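Local coordinates for protein erythromycin dehydratase (Saccharopolyspora erythraea, PDB 3EL6) that probably removes water from acyl-carrier-bound intermediates as the dehydratase domain of the polyketide synthase that builds the erythromycin macrolactone, at residues His69-Gly73 and Arg74-Pro78; Thr272-Gly275 and Ala276-Ala280. One frame throughout, in Å; residues are numbered along the deposited sequence.

Overall arrangement
Two tight beta hairpins, in series along the chain, lie in different parts of this double hotdog dehydratase. Interaction 1 (69-78) is a short hairpin packed beside strand 191-193. Its His69 and the Asp231 it touches, on helix 227-235, are probably the catalytic pair, as in related dehydratases. Interaction 2 (272-280) joins two long strands, 266-273 and 278-284, at a turn, and strand 290-299 flanks it. The centres of interaction 1 and interaction 2 are 24 Å apart and their nearest atoms about 16 Å apart, so they do not touch. Interaction 1 thus places a probable catalytic histidine, whereas interaction 2 is structural, reversing the chain between strands of the second half.

Interaction 1: His69-Gly73 and Arg74-Pro78; sequences HVVGG and RTLVP
His69 leans across a two-residue beta hairpin onto Leu76 and Pro78, within a sequence that fits the HxxxGxxxxP signature of dehydratase hotdog domains, whose histidine is the probable catalytic base. With CG anti to the backbone N (chi1 -177°), the ring is carried past the hairpin backbone toward Leu76 and Pro78. His69 CB lies 3.8 Å from Leu76 O. Next along the side chain, CG meets Pro78 CG, and His69 ND1 donates a short hydrogen bond to Leu76 O (2.7 Å). That oxygen sits at the edge of the ring but 20° out of its plane. CD2 skirts Pro78 CG, while His69 CE1 passes 4.0 Å from Pro78 CA. Pro78 CG lies over one face in a CH-pi contact, 4.0 Å from the centroid of the His69 ring, so edge and face together fix its rotation. Beyond the hairpin, Tyr193, Phe197 and Asp231 also touch His69; Asp231 is probably its catalytic partner, as in related dehydratases.

Three backbone bonds also hold the hairpin. His69 O accepts from Leu76 N, and Val71 and Arg74 exchange two bonds, N to O each way, closing a type I' turn; Arg74 N comes from above the carbonyl plane. Gly72 and Gly73 both have positive phi there, a backbone shape that glycine adopts readily; at Gly73 a side chain would collide with the preceding carbonyl. Val70 and Thr75 make a non-hydrogen-bonded pair, beta-branched residues suited to strands. Leu76 and Val71 pack across the hairpin, Leu76 CD1 resting 3.8 Å from Val71 CB.

Interaction 2: Thr272-Gly275 and Ala276-Ala280; sequences TPAG and ADAMA
Thr272 and Ala280 form an antiparallel hydrogen-bonded pair and satisfy each other's backbone: Thr272 N donates to Ala280 O at 2.9 Å, and Ala280 N to Thr272 O at 2.7 Å, the latter donor lying in the carbonyl plane. Nearer the turn, Ala274 N reaches Ala278 O at 2.9 Å, but from 44° out of the carbonyl plane. The last link, Ala278 N to Gly275 O, is weak at 3.3 Å. Bonding therefore slackens toward the tip.

Thr272 OG1 stands between its backbone N and carbonyl carbon (chi1 53°), which brings it beside Ala280 CB. A water lies 2.8 Å from Thr272 OG1; it also donates weakly to Ala280 O, an acceptor already used by Thr272 N. Pro273 occupies a non-hydrogen-bonded position opposite Met279, where the lack of an N-H costs no bond between these two strands. The thioether, bent at its last torsion (chi3 76°), folds back so that Met279 CE lies 3.5 Å from Thr272 C, close to Pro273 CD as well. The Met279 side chain also touches Leu237 and Leu242, outside the hairpin, as an apolar residue in a buried site should. The methyl of Ala274 points at the other arm, Ala274 CB lying 3.7 Å from Ala280 N and near Ala278 CB, where a small side chain fits close to the backbone.

Gly275 has positive phi, and a side chain there would press on the carbonyl O of Ala274. Asp277, third in the turn, also takes positive phi, and its backbone bonds to Val299, as that of Met279 does to Leu297, tying the hairpin to strand 290-299. The whole is a beta hairpin closed by a type II turn, linking neighbouring strands of a hotdog sheet.

Interaction 1: His69-Gly73 and Arg74-Pro78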
loop_
_atom_site.group_PDB
_atom_site.type_symbol
_atom_site.label_atom_id
_atom_site.label_comp_id
_atom_site.label_asym_id
_atom_site.label_seq_id
_atom_site.Cartn_x
_atom_site.Cartn_y
_atom_site.Cartn_z
ATOM N N HIS A 69 -16.195 -15.901 -21.704
ATOM C CA HIS A 69 -15.726 -14.799 -22.531
ATOM C C HIS A 69 -14.448 -15.239 -23.203
ATOM O O HIS A 69 -13.349 -14.965 -22.691
ATOM C CB HIS A 69 -15.484 -13.542 -21.676
ATOM C CG HIS A 69 -15.071 -12.343 -22.464
ATOM N ND1 HIS A 69 -13.747 -11.977 -22.625
ATOM C CD2 HIS A 69 -15.804 -11.417 -23.131
ATOM C CE1 HIS A 69 -13.684 -10.879 -23.363
ATOM N NE2 HIS A 69 -14.917 -10.517 -23.682
ATOM N N VAL A 70 -14.589 -15.881 -24.367
ATOM C CA VAL A 70 -13.449 -16.523 -25.039
ATOM C C VAL A 70 -13.206 -15.812 -26.377
ATOM O O VAL A 70 -14.126 -15.648 -27.179
ATOM C CB VAL A 70 -13.736 -18.015 -25.299
ATOM C CG1 VAL A 70 -12.629 -18.653 -26.148
ATOM C CG2 VAL A 70 -13.928 -18.738 -24.025
ATOM N N VAL A 71 -11.971 -15.386 -26.609
ATOM C CA VAL A 71 -11.652 -14.617 -27.799
ATOM C C VAL A 71 -10.464 -15.259 -28.496
ATOM O O VAL A 71 -9.418 -15.447 -27.882
ATOM C CB VAL A 71 -11.314 -13.170 -27.423
ATOM C CG1 VAL A 71 -10.935 -12.375 -28.644
ATOM C CG2 VAL A 71 -12.514 -12.532 -26.748
ATOM N N GLY A 72 -10.658 -15.636 -29.759
ATOM C CA GLY A 72 -9.655 -16.396 -30.504
ATOM C C GLY A 72 -9.149 -17.597 -29.737
ATOM O O GLY A 72 -7.957 -17.876 -29.748
ATOM N N GLY A 73 -10.033 -18.322 -29.069
ATOM C CA GLY A 73 -9.621 -19.509 -28.316
ATOM C C GLY A 73 -9.021 -19.312 -26.917
ATOM O O GLY A 73 -8.774 -20.302 -26.195
ATOM N N ARG A 74 -8.786 -18.054 -26.517
ATOM C CA ARG A 74 -8.214 -17.796 -25.217
ATOM C C ARG A 74 -9.298 -17.299 -24.269
ATOM O O ARG A 74 -10.161 -16.505 -24.662
ATOM C CB ARG A 74 -7.119 -16.729 -25.306
ATOM C CG ARG A 74 -5.971 -17.101 -26.275
ATOM C CD ARG A 74 -5.454 -15.840 -26.961
ATOM N NE ARG A 74 -4.503 -15.151 -26.100
ATOM C CZ ARG A 74 -4.272 -13.837 -26.102
ATOM N NH1 ARG A 74 -4.949 -13.020 -26.916
ATOM N NH2 ARG A 74 -3.364 -13.333 -25.262
ATOM N N THR A 75 -9.243 -17.760 -23.031
ATOM C CA THR A 75 -10.127 -17.219 -22.025
ATOM C C THR A 75 -9.553 -15.888 -21.559
ATOM O O THR A 75 -8.543 -15.852 -20.837
ATOM C CB THR A 75 -10.271 -18.150 -20.827
ATOM O OG1 THR A 75 -10.854 -19.384 -21.266
ATOM C CG2 THR A 75 -11.191 -17.534 -19.794
ATOM N N LEU A 76 -10.208 -14.805 -21.971
ATOM C CA LEU A 76 -9.715 -13.465 -21.693
ATOM C C LEU A 76 -10.626 -12.818 -20.682
ATOM O O LEU A 76 -11.857 -12.810 -20.846
ATOM C CB LEU A 76 -9.699 -12.616 -22.962
ATOM C CG LEU A 76 -8.779 -13.116 -24.055
ATOM C CD1 LEU A 76 -8.658 -12.000 -25.048
ATOM C CD2 LEU A 76 -7.407 -13.472 -23.464
ATOM N N VAL A 77 -10.042 -12.271 -19.620
ATOM C CA VAL A 77 -10.829 -11.472 -18.693
ATOM C C VAL A 77 -11.302 -10.197 -19.464
ATOM O O VAL A 77 -10.495 -9.467 -20.096
ATOM C CB VAL A 77 -9.968 -11.065 -17.466
ATOM C CG1 VAL A 77 -10.756 -10.121 -16.535
ATOM C CG2 VAL A 77 -9.566 -12.331 -16.693
ATOM N N PRO A 78 -12.602 -9.920 -19.417
ATOM C CA PRO A 78 -13.099 -8.724 -20.093
ATOM C C PRO A 78 -12.513 -7.430 -19.434
ATOM O O PRO A 78 -12.380 -7.339 -18.204
ATOM C CB PRO A 78 -14.599 -8.756 -19.846
ATOM C CG PRO A 78 -14.909 -10.103 -19.248
ATOM C CD PRO A 78 -13.636 -10.601 -18.612
#

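Interaction 2: Thr272-Gly275 and Ala276-Ala280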
loop_
_atom_site.group_PDB
_atom_site.type_symbol
_atom_site.label_atom_id
_atom_site.label_comp_id
_atom_site.label_asym_id
_atom_site.label_seq_id
_atom_site.Cartn_x
_atom_site.Cartn_y
_atom_site.Cartn_z
ATOM N N THR A 272 -23.761 6.664 -28.825
ATOM C CA THR A 272 -23.674 7.672 -29.894
ATOM C C THR A 272 -22.236 7.808 -30.454
ATOM O O THR A 272 -21.256 7.689 -29.714
ATOM C CB THR A 272 -24.283 9.020 -29.398
ATOM O OG1 THR A 272 -23.679 9.395 -28.160
ATOM C CG2 THR A 272 -25.719 8.842 -29.028
ATOM N N PRO A 273 -22.088 8.034 -31.772
ATOM C CA PRO A 273 -20.743 8.134 -32.376
ATOM C C PRO A 273 -19.896 9.221 -31.667
ATOM O O PRO A 273 -20.431 10.237 -31.215
ATOM C CB PRO A 273 -21.048 8.564 -33.839
ATOM C CG PRO A 273 -22.413 8.042 -34.099
ATOM C CD PRO A 273 -23.152 8.269 -32.778
ATOM N N ALA A 274 -18.611 8.961 -31.499
ATOM C CA ALA A 274 -17.741 9.928 -30.791
ATOM C C ALA A 274 -16.351 9.983 -31.409
ATOM O O ALA A 274 -15.336 9.921 -30.725
ATOM C CB ALA A 274 -17.654 9.618 -29.312
ATOM N N GLY A 275 -16.298 10.095 -32.718
ATOM C CA GLY A 275 -15.006 10.248 -33.343
ATOM C C GLY A 275 -14.565 8.892 -33.798
ATOM O O GLY A 275 -15.327 7.924 -33.692
ATOM N N ALA A 276 -13.332 8.798 -34.292
ATOM C CA ALA A 276 -12.907 7.554 -34.908
ATOM C C ALA A 276 -12.742 6.417 -33.891
ATOM O O ALA A 276 -12.073 6.549 -32.857
ATOM C CB ALA A 276 -11.616 7.764 -35.761
ATOM N N ASP A 277 -13.374 5.302 -34.211
ATOM C CA ASP A 277 -13.277 4.089 -33.427
ATOM C C ASP A 277 -13.854 4.268 -32.019
ATOM O O ASP A 277 -13.495 3.501 -31.132
ATOM C CB ASP A 277 -11.828 3.615 -33.319
ATOM C CG ASP A 277 -11.172 3.376 -34.674
ATOM O OD1 ASP A 277 -11.684 2.525 -35.435
ATOM O OD2 ASP A 277 -10.122 4.013 -34.951
ATOM N N ALA A 278 -14.741 5.246 -31.815
ATOM C CA ALA A 278 -15.261 5.492 -30.443
ATOM C C ALA A 278 -16.762 5.800 -30.418
ATOM O O ALA A 278 -17.281 6.354 -31.385
ATOM C CB ALA A 278 -14.480 6.648 -29.791
ATOM N N MET A 279 -17.442 5.485 -29.311
ATOM C CA MET A 279 -18.795 5.949 -29.079
ATOM C C MET A 279 -18.935 6.387 -27.656
ATOM O O MET A 279 -18.204 5.869 -26.790
ATOM C CB MET A 279 -19.846 4.832 -29.327
ATOM C CG MET A 279 -19.810 4.244 -30.768
ATOM S SD MET A 279 -21.248 3.157 -31.134
ATOM C CE MET A 279 -22.554 4.398 -31.371
ATOM N N ALA A 280 -19.879 7.298 -27.408
ATOM C CA ALA A 280 -20.232 7.773 -26.067
ATOM C C ALA A 280 -21.368 6.910 -25.577
ATOM O O ALA A 280 -22.161 6.444 -26.372
ATOM C CB ALA A 280 -20.698 9.186 -26.114
HETATM O O HOH W 1 -25.004 8.371 -25.879
#